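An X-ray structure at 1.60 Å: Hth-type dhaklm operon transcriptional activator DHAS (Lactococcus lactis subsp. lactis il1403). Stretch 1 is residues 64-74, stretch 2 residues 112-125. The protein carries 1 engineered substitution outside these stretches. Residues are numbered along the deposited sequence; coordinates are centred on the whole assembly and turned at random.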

ATOM      1  N   ILE A  64       1.901  20.001 -12.387  1.00 19.26           N
ATOM      2  CA  ILE A  64       0.565  19.418 -12.435  1.00 18.61           C
ATOM      3  C   ILE A  64       0.320  18.559 -11.193  1.00 19.81           C
ATOM      4  O   ILE A  64      -0.739  18.651 -10.572  1.00 21.72           O
ATOM      5  CB  ILE A  64       0.403  18.596 -13.710  1.00 19.70           C
ATOM      6  CG1 ILE A  64       0.175  19.548 -14.883  1.00 19.94           C
ATOM      7  CG2 ILE A  64      -0.772  17.640 -13.609  1.00 22.69           C
ATOM      8  CD1 ILE A  64       0.446  18.854 -16.229  1.00 22.07           C
ATOM      9  N   PHE A  65       1.293  17.732 -10.834  1.00 20.08           N
ATOM     10  CA  PHE A  65       1.110  16.829  -9.693  1.00 21.50           C
ATOM     11  C   PHE A  65       0.909  17.663  -8.426  1.00 23.12           C
ATOM     12  O   PHE A  65       0.011  17.395  -7.608  1.00 24.82           O
ATOM     13  CB  PHE A  65       2.361  15.958  -9.519  1.00 22.76           C
ATOM     14  CG  PHE A  65       2.664  15.043 -10.681  1.00 24.11           C
ATOM     15  CD1 PHE A  65       1.671  14.607 -11.547  1.00 23.69           C
ATOM     16  CD2 PHE A  65       3.966  14.628 -10.889  1.00 23.37           C
ATOM     17  CE1 PHE A  65       1.994  13.760 -12.612  1.00 26.12           C
ATOM     18  CE2 PHE A  65       4.282  13.793 -11.939  1.00 25.89           C
ATOM     19  CZ  PHE A  65       3.306  13.368 -12.790  1.00 25.81           C
ATOM     20  N   GLU A  66       1.731  18.688  -8.239  1.00 21.98           N
ATOM     21  CA  GLU A  66       1.657  19.459  -6.994  1.00 24.51           C
ATOM     22  C   GLU A  66       0.360  20.257  -6.939  1.00 24.96           C
ATOM     23  O   GLU A  66      -0.314  20.310  -5.906  1.00 26.57           O
ATOM     24  CB  GLU A  66       2.822  20.426  -6.923  1.00 27.00           C
ATOM     25  CG  GLU A  66       4.148  19.774  -6.672  1.00 29.22           C
ATOM     26  CD  GLU A  66       5.279  20.789  -6.728  1.00 32.85           C
ATOM     27  OE1 GLU A  66       5.127  21.872  -7.355  1.00 37.14           O
ATOM     28  OE2 GLU A  66       6.324  20.485  -6.136  1.00 34.42           O
ATOM     29  N   ASN A  67       0.009  20.879  -8.050  1.00 23.96           N
ATOM     30  CA  ASN A  67      -1.140  21.770  -8.076  1.00 23.28           C
ATOM     31  C   ASN A  67      -2.444  20.992  -7.993  1.00 22.34           C
ATOM     32  O   ASN A  67      -3.347  21.363  -7.247  1.00 22.93           O
ATOM     33  CB  ASN A  67      -1.156  22.528  -9.393  1.00 25.73           C
ATOM     34  CG  ASN A  67      -2.414  23.357  -9.558  1.00 29.18           C
ATOM     35  OD1 ASN A  67      -2.477  24.479  -9.063  1.00 33.22           O
ATOM     36  ND2 ASN A  67      -3.425  22.808 -10.252  1.00 32.50           N
ATOM     37  N   ASP A  68      -2.554  19.917  -8.760  1.00 22.27           N
ATOM     38  CA  ASP A  68      -3.868  19.296  -8.932  1.00 21.80           C
ATOM     39  C   ASP A  68      -4.279  18.607  -7.629  1.00 21.96           C
ATOM     40  O   ASP A  68      -5.425  18.721  -7.192  1.00 21.77           O
ATOM     41  CB  ASP A  68      -3.854  18.281 -10.079  1.00 22.20           C
ATOM     42  CG  ASP A  68      -3.937  18.946 -11.450  1.00 23.15           C
ATOM     43  OD1 ASP A  68      -3.863  20.196 -11.532  1.00 26.42           O
ATOM     44  OD2 ASP A  68      -4.081  18.196 -12.432  1.00 26.23           O
ATOM     45  N   PHE A  69      -3.351  17.886  -7.002  1.00 21.25           N
ATOM     46  CA  PHE A  69      -3.673  17.214  -5.748  1.00 21.61           C
ATOM     47  C   PHE A  69      -3.946  18.177  -4.610  1.00 21.39           C
ATOM     48  O   PHE A  69      -4.859  17.935  -3.819  1.00 23.75           O
ATOM     49  CB  PHE A  69      -2.625  16.164  -5.383  1.00 22.53           C
ATOM     50  CG  PHE A  69      -2.701  14.945  -6.260  1.00 22.99           C
ATOM     51  CD1 PHE A  69      -3.536  13.885  -5.929  1.00 25.89           C
ATOM     52  CD2 PHE A  69      -1.941  14.854  -7.428  1.00 23.94           C
ATOM     53  CE1 PHE A  69      -3.603  12.747  -6.762  1.00 25.65           C
ATOM     54  CE2 PHE A  69      -2.000  13.726  -8.260  1.00 22.43           C
ATOM     55  CZ  PHE A  69      -2.828  12.674  -7.931  1.00 24.77           C
ATOM     56  N   ALA A  70      -3.182  19.257  -4.511  1.00 21.68           N
ATOM     57  CA  ALA A  70      -3.471  20.282  -3.492  1.00 21.07           C
ATOM     58  C   ALA A  70      -4.826  20.947  -3.715  1.00 20.35           C
ATOM     59  O   ALA A  70      -5.566  21.216  -2.767  1.00 21.81           O
ATOM     60  CB  ALA A  70      -2.375  21.333  -3.489  1.00 21.04           C
ATOM     61  N   GLU A  71      -5.154  21.214  -4.977  1.00 21.61           N
ATOM     62  CA  GLU A  71      -6.390  21.896  -5.286  1.00 23.30           C
ATOM     63  C   GLU A  71      -7.556  21.030  -4.853  1.00 22.29           C
ATOM     64  O   GLU A  71      -8.539  21.541  -4.306  1.00 24.87           O
ATOM     65  CB  GLU A  71      -6.461  22.250  -6.763  1.00 25.54           C
ATOM     66  CG  GLU A  71      -5.558  23.418  -7.081  1.00 31.34           C
ATOM     67  CD  GLU A  71      -5.930  24.135  -8.362  1.00 38.19           C
ATOM     68  OE1 GLU A  71      -6.601  23.503  -9.215  1.00 39.46           O
ATOM     69  OE2 GLU A  71      -5.541  25.324  -8.490  1.00 39.23           O
ATOM     70  N   LEU A  72      -7.426  19.729  -5.098  1.00 22.58           N
ATOM     71  CA  LEU A  72      -8.520  18.796  -4.842  1.00 23.34           C
ATOM     72  C   LEU A  72      -8.704  18.540  -3.358  1.00 23.34           C
ATOM     73  O   LEU A  72      -9.843  18.397  -2.886  1.00 25.37           O
ATOM     74  CB  LEU A  72      -8.293  17.479  -5.581  1.00 24.03           C
ATOM     75  CG  LEU A  72      -8.474  17.580  -7.099  1.00 25.56           C
ATOM     76  CD1 LEU A  72      -7.699  16.461  -7.774  1.00 26.19           C
ATOM     77  CD2 LEU A  72      -9.933  17.567  -7.515  1.00 29.77           C
ATOM     78  N   ILE A  73      -7.604  18.480  -2.620  1.00 21.85           N
ATOM     79  CA  ILE A  73      -7.675  18.072  -1.216  1.00 22.23           C
ATOM     80  C   ILE A  73      -7.819  19.298  -0.309  1.00 22.89           C
ATOM     81  O   ILE A  73      -8.635  19.297   0.610  1.00 24.09           O
ATOM     82  CB  ILE A  73      -6.479  17.157  -0.865  1.00 21.83           C
ATOM     83  CG1 ILE A  73      -6.541  15.850  -1.688  1.00 23.20           C
ATOM     84  CG2 ILE A  73      -6.397  16.903   0.653  1.00 24.71           C
ATOM     85  CD1 ILE A  73      -5.234  15.101  -1.687  1.00 28.08           C
ATOM     86  N   ASN A  74      -7.045  20.353  -0.558  1.00 21.85           N
ATOM     87  CA  ASN A  74      -6.828  21.389   0.458  1.00 22.45           C
ATOM     88  C   ASN A  74      -7.363  22.773   0.107  1.00 22.39           C
ATOM     89  O   ASN A  74      -7.716  23.553   0.990  1.00 21.81           O
ATOM     90  CB  ASN A  74      -5.325  21.515   0.755  1.00 22.66           C
ATOM     91  CG  ASN A  74      -4.714  20.223   1.258  1.00 22.29           C
ATOM     92  OD1 ASN A  74      -3.850  19.649   0.610  1.00 24.27           O
ATOM     93  ND2 ASN A  74      -5.165  19.767   2.430  1.00 24.74           N
ATOM     94  N   HIS A 112       5.475   6.936  -4.815  1.00 23.72           N
ATOM     95  CA  HIS A 112       5.757   7.495  -3.497  1.00 23.70           C
ATOM     96  C   HIS A 112       5.069   8.835  -3.308  1.00 22.66           C
ATOM     97  O   HIS A 112       4.496   9.105  -2.256  1.00 22.51           O
ATOM     98  CB  HIS A 112       7.262   7.603  -3.282  1.00 25.85           C
ATOM     99  CG  HIS A 112       7.991   6.326  -3.559  1.00 30.84           C
ATOM    100  ND1 HIS A 112       7.673   5.140  -2.931  1.00 35.80           N
ATOM    101  CD2 HIS A 112       9.019   6.049  -4.396  1.00 35.49           C
ATOM    102  CE1 HIS A 112       8.477   4.186  -3.372  1.00 37.29           C
ATOM    103  NE2 HIS A 112       9.303   4.712  -4.261  1.00 37.50           N
ATOM    104  N   PHE A 113       5.127   9.674  -4.335  1.00 21.36           N
ATOM    105  CA  PHE A 113       4.382  10.919  -4.324  1.00 21.84           C
ATOM    106  C   PHE A 113       2.883  10.638  -4.132  1.00 20.46           C
ATOM    107  O   PHE A 113       2.199  11.319  -3.373  1.00 20.85           O
ATOM    108  CB  PHE A 113       4.635  11.669  -5.632  1.00 22.75           C
ATOM    109  CG  PHE A 113       3.850  12.927  -5.731  1.00 25.02           C
ATOM    110  CD1 PHE A 113       4.351  14.119  -5.220  1.00 26.79           C
ATOM    111  CD2 PHE A 113       2.602  12.913  -6.328  1.00 27.54           C
ATOM    112  CE1 PHE A 113       3.605  15.290  -5.314  1.00 26.88           C
ATOM    113  CE2 PHE A 113       1.853  14.071  -6.425  1.00 28.71           C
ATOM    114  CZ  PHE A 113       2.353  15.258  -5.919  1.00 25.75           C
ATOM    115  N   PHE A 114       2.380   9.621  -4.827  1.00 20.50           N
ATOM    116  CA  PHE A 114       0.936   9.308  -4.853  1.00 19.01           C
ATOM    117  C   PHE A 114       0.526   8.927  -3.418  1.00 18.75           C
ATOM    118  O   PHE A 114      -0.516   9.374  -2.906  1.00 18.96           O
ATOM    119  CB  PHE A 114       0.709   8.161  -5.841  1.00 21.16           C
ATOM    120  CG  PHE A 114      -0.727   7.920  -6.239  1.00 21.15           C
ATOM    121  CD1 PHE A 114      -1.544   8.921  -6.773  1.00 22.99           C
ATOM    122  CD2 PHE A 114      -1.259   6.647  -6.073  1.00 21.12           C
ATOM    123  CE1 PHE A 114      -2.876   8.637  -7.130  1.00 24.54           C
ATOM    124  CE2 PHE A 114      -2.579   6.359  -6.427  1.00 20.95           C
ATOM    125  CZ  PHE A 114      -3.388   7.349  -6.956  1.00 21.83           C
ATOM    126  N   LEU A 115       1.355   8.113  -2.774  1.00 18.94           N
ATOM    127  CA  LEU A 115       1.061   7.684  -1.414  1.00 18.19           C
ATOM    128  C   LEU A 115       0.994   8.896  -0.502  1.00 19.50           C
ATOM    129  O   LEU A 115       0.097   9.001   0.325  1.00 18.72           O
ATOM    130  CB  LEU A 115       2.082   6.656  -0.918  1.00 18.50           C
ATOM    131  CG  LEU A 115       1.941   6.283   0.563  1.00 19.43           C
ATOM    132  CD1 LEU A 115       0.617   5.548   0.783  1.00 21.58           C
ATOM    133  CD2 LEU A 115       3.127   5.421   0.986  1.00 20.49           C
ATOM    134  N   ILE A 116       1.944   9.808  -0.660  1.00 19.16           N
ATOM    135  CA  ILE A 116       1.959  11.019   0.160  1.00 20.53           C
ATOM    136  C   ILE A 116       0.664  11.822  -0.030  1.00 18.64           C
ATOM    137  O   ILE A 116       0.138  12.381   0.939  1.00 19.51           O
ATOM    138  CB  ILE A 116       3.190  11.857  -0.154  1.00 21.18           C
ATOM    139  CG1 ILE A 116       4.444  11.191   0.428  1.00 23.28           C
ATOM    140  CG2 ILE A 116       3.017  13.241   0.463  1.00 22.28           C
ATOM    141  CD1 ILE A 116       5.750  11.861   0.017  1.00 26.22           C
ATOM    142  N   GLN A 117       0.145  11.872  -1.253  1.00 20.37           N
ATOM    143  CA  GLN A 117      -1.144  12.542  -1.509  1.00 20.24           C
ATOM    144  C   GLN A 117      -2.287  11.940  -0.691  1.00 20.08           C
ATOM    145  O   GLN A 117      -3.113  12.658  -0.107  1.00 21.24           O
ATOM    146  CB  GLN A 117      -1.472  12.550  -2.987  1.00 22.67           C
ATOM    147  CG  GLN A 117      -0.333  13.149  -3.813  1.00 23.13           C
ATOM    148  CD  GLN A 117       0.247  14.365  -3.145  1.00 25.32           C
ATOM    149  OE1 GLN A 117      -0.441  15.373  -2.910  1.00 26.25           O
ATOM    150  NE2 GLN A 117       1.535  14.296  -2.822  1.00 26.14           N
ATOM    151  N   TRP A 118      -2.307  10.612  -0.653  1.00 18.72           N
ATOM    152  CA  TRP A 118      -3.323   9.918   0.147  1.00 19.16           C
ATOM    153  C   TRP A 118      -3.124  10.165   1.622  1.00 19.19           C
ATOM    154  O   TRP A 118      -4.106  10.293   2.374  1.00 19.61           O
ATOM    155  CB  TRP A 118      -3.383   8.417  -0.196  1.00 18.81           C
ATOM    156  CG  TRP A 118      -3.932   8.217  -1.572  1.00 18.74           C
ATOM    157  CD1 TRP A 118      -3.255   7.753  -2.659  1.00 20.03           C
ATOM    158  CD2 TRP A 118      -5.279   8.479  -2.022  1.00 19.15           C
ATOM    159  NE1 TRP A 118      -4.084   7.709  -3.747  1.00 21.69           N
ATOM    160  CE2 TRP A 118      -5.329   8.150  -3.392  1.00 20.44           C
ATOM    161  CE3 TRP A 118      -6.437   8.962  -1.405  1.00 21.14           C
ATOM    162  CZ2 TRP A 118      -6.491   8.283  -4.148  1.00 20.06           C
ATOM    163  CZ3 TRP A 118      -7.596   9.093  -2.165  1.00 21.92           C
ATOM    164  CH2 TRP A 118      -7.608   8.757  -3.517  1.00 21.06           C
ATOM    165  N   GLU A 119      -1.866  10.233   2.044  1.00 18.56           N
ATOM    166  CA  GLU A 119      -1.598  10.605   3.423  1.00 19.09           C
ATOM    167  C   GLU A 119      -2.114  12.007   3.732  1.00 18.24           C
ATOM    168  O   GLU A 119      -2.613  12.249   4.836  1.00 19.67           O
ATOM    169  CB  GLU A 119      -0.128  10.416   3.771  1.00 21.41           C
ATOM    170  CG  GLU A 119       0.260   8.934   3.769  1.00 22.64           C
ATOM    171  CD  GLU A 119       1.703   8.673   4.091  1.00 28.48           C
ATOM    172  OE1 GLU A 119       2.532   9.618   4.045  1.00 30.07           O
ATOM    173  OE2 GLU A 119       1.997   7.490   4.394  1.00 29.37           O
ATOM    174  N   ASN A 120      -1.992  12.904   2.755  1.00 19.12           N
ATOM    175  CA  ASN A 120      -2.426  14.282   2.984  1.00 18.79           C
ATOM    176  C   ASN A 120      -3.955  14.250   3.110  1.00 18.56           C
ATOM    177  O   ASN A 120      -4.520  14.942   3.956  1.00 20.28           O
ATOM    178  CB  ASN A 120      -1.976  15.163   1.814  1.00 19.48           C
ATOM    179  CG  ASN A 120      -0.488  15.506   1.885  1.00 21.47           C
ATOM    180  OD1 ASN A 120       0.181  15.244   2.874  1.00 22.40           O
ATOM    181  ND2 ASN A 120       0.022  16.096   0.810  1.00 23.33           N
ATOM    182  N   LEU A 121      -4.607  13.441   2.276  1.00 19.02           N
ATOM    183  CA  LEU A 121      -6.066  13.306   2.370  1.00 18.63           C
ATOM    184  C   LEU A 121      -6.448  12.778   3.758  1.00 18.75           C
ATOM    185  O   LEU A 121      -7.334  13.334   4.413  1.00 18.43           O
ATOM    186  CB  LEU A 121      -6.609  12.409   1.257  1.00 21.22           C
ATOM    187  CG  LEU A 121      -8.128  12.216   1.377  1.00 25.02           C
ATOM    188  CD1 LEU A 121      -8.947  13.505   1.379  1.00 25.95           C
ATOM    189  CD2 LEU A 121      -8.667  11.208   0.398  1.00 28.80           C
ATOM    190  N   LEU A 122      -5.785  11.720   4.234  1.00 18.03           N
ATOM    191  CA  LEU A 122      -6.122  11.224   5.580  1.00 17.85           C
ATOM    192  C   LEU A 122      -5.897  12.262   6.689  1.00 17.33           C
ATOM    193  O   LEU A 122      -6.663  12.345   7.636  1.00 19.57           O
ATOM    194  CB  LEU A 122      -5.430   9.899   5.901  1.00 19.54           C
ATOM    195  CG  LEU A 122      -6.227   8.640   5.577  1.00 19.50           C
ATOM    196  CD1 LEU A 122      -7.399   8.484   6.538  1.00 20.00           C
ATOM    197  CD2 LEU A 122      -6.666   8.614   4.121  1.00 21.41           C
ATOM    198  N   ASP A 123      -4.837  13.059   6.557  1.00 19.78           N
ATOM    199  CA  ASP A 123      -4.571  14.121   7.516  1.00 19.80           C
ATOM    200  C   ASP A 123      -5.776  15.064   7.526  1.00 19.66           C
ATOM    201  O   ASP A 123      -6.202  15.484   8.601  1.00 20.55           O
ATOM    202  CB  ASP A 123      -3.257  14.834   7.167  1.00 23.27           C
ATOM    203  CG  ASP A 123      -2.030  14.009   7.563  1.00 25.30           C
ATOM    204  OD1 ASP A 123      -2.198  12.997   8.275  1.00 32.03           O
ATOM    205  OD2 ASP A 123      -0.908  14.372   7.162  1.00 31.11           O
ATOM    206  N   LYS A 124      -6.294  15.361   6.336  1.00 19.27           N
ATOM    207  CA  LYS A 124      -7.503  16.208   6.173  1.00 20.12           C
ATOM    208  C   LYS A 124      -8.759  15.577   6.796  1.00 20.18           C
ATOM    209  O   LYS A 124      -9.562  16.276   7.427  1.00 20.51           O
ATOM    210  CB  LYS A 124      -7.724  16.472   4.679  1.00 23.18           C
ATOM    211  CG  LYS A 124      -8.946  17.327   4.325  1.00 23.90           C
ATOM    212  CD  LYS A 124      -8.816  18.700   4.919  1.00 26.96           C
ATOM    213  CE  LYS A 124      -9.595  19.728   4.091  1.00 30.09           C
ATOM    214  NZ  LYS A 124     -11.054  19.482   4.242  1.00 30.27           N
ATOM    215  N   VAL A 125      -8.932  14.269   6.619  1.00 18.33           N
ATOM    216  CA  VAL A 125     -10.027  13.540   7.270  1.00 19.68           C
ATOM    217  C   VAL A 125      -9.995  13.737   8.778  1.00 19.60           C
ATOM    218  O   VAL A 125     -10.998  14.097   9.416  1.00 18.41           O
ATOM    219  CB  VAL A 125      -9.946  12.037   6.900  1.00 19.36           C
ATOM    220  CG1 VAL A 125     -10.977  11.238   7.673  1.00 20.59           C
ATOM    221  CG2 VAL A 125     -10.159  11.864   5.409  1.00 19.68           C
TER
HETATM  222  O   HOH W   1      -2.552  17.662  -0.929  1.00 29.92           O

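Two nearly parallel helices, their axes inclined at 18° and 10.6 Å apart at closest approach, pack through aromatic and aliphatic side chains with no direct hydrogen bond between them. The contact buries 489 Å² over both sides; Phe 65, Phe 69 and Ile 73, all buried, lie level with Phe 113, Gln 117 and Leu 121. CA of Phe 65 is 8.6 Å from CA of Phe 113, but CA of Ile 73 is 6.2 Å from CA of Leu 121. Flat, bulky rings fill the wider end. Phe 113 points toward the first helix and sets its CE2 3.7 Å from CB of Phe 65 and 4.0 Å from CD2 of Phe 69. Phe 69 reaches CE1 of Phe 114 with its CZ, at 4.1 Å. Gln 117 lays its CG over one face of Phe 69 while its amide turns back to its own helix, NE2 donating to O of Phe 113 at 3.1 Å. Compact, branched Ile 73 suits the closer backbones, a knob among Gln 117, Asn 120, Leu 121 and Lys 124, its CD1 4.2 Å from CB of Leu 121. Lys 124 adds its aliphatic chain, CB 4.3 Å from CG2 of Ile 73. At the more open margin, one water donates to OD1 of Asn 74 and weakly accepts from ND2 of Asn 120.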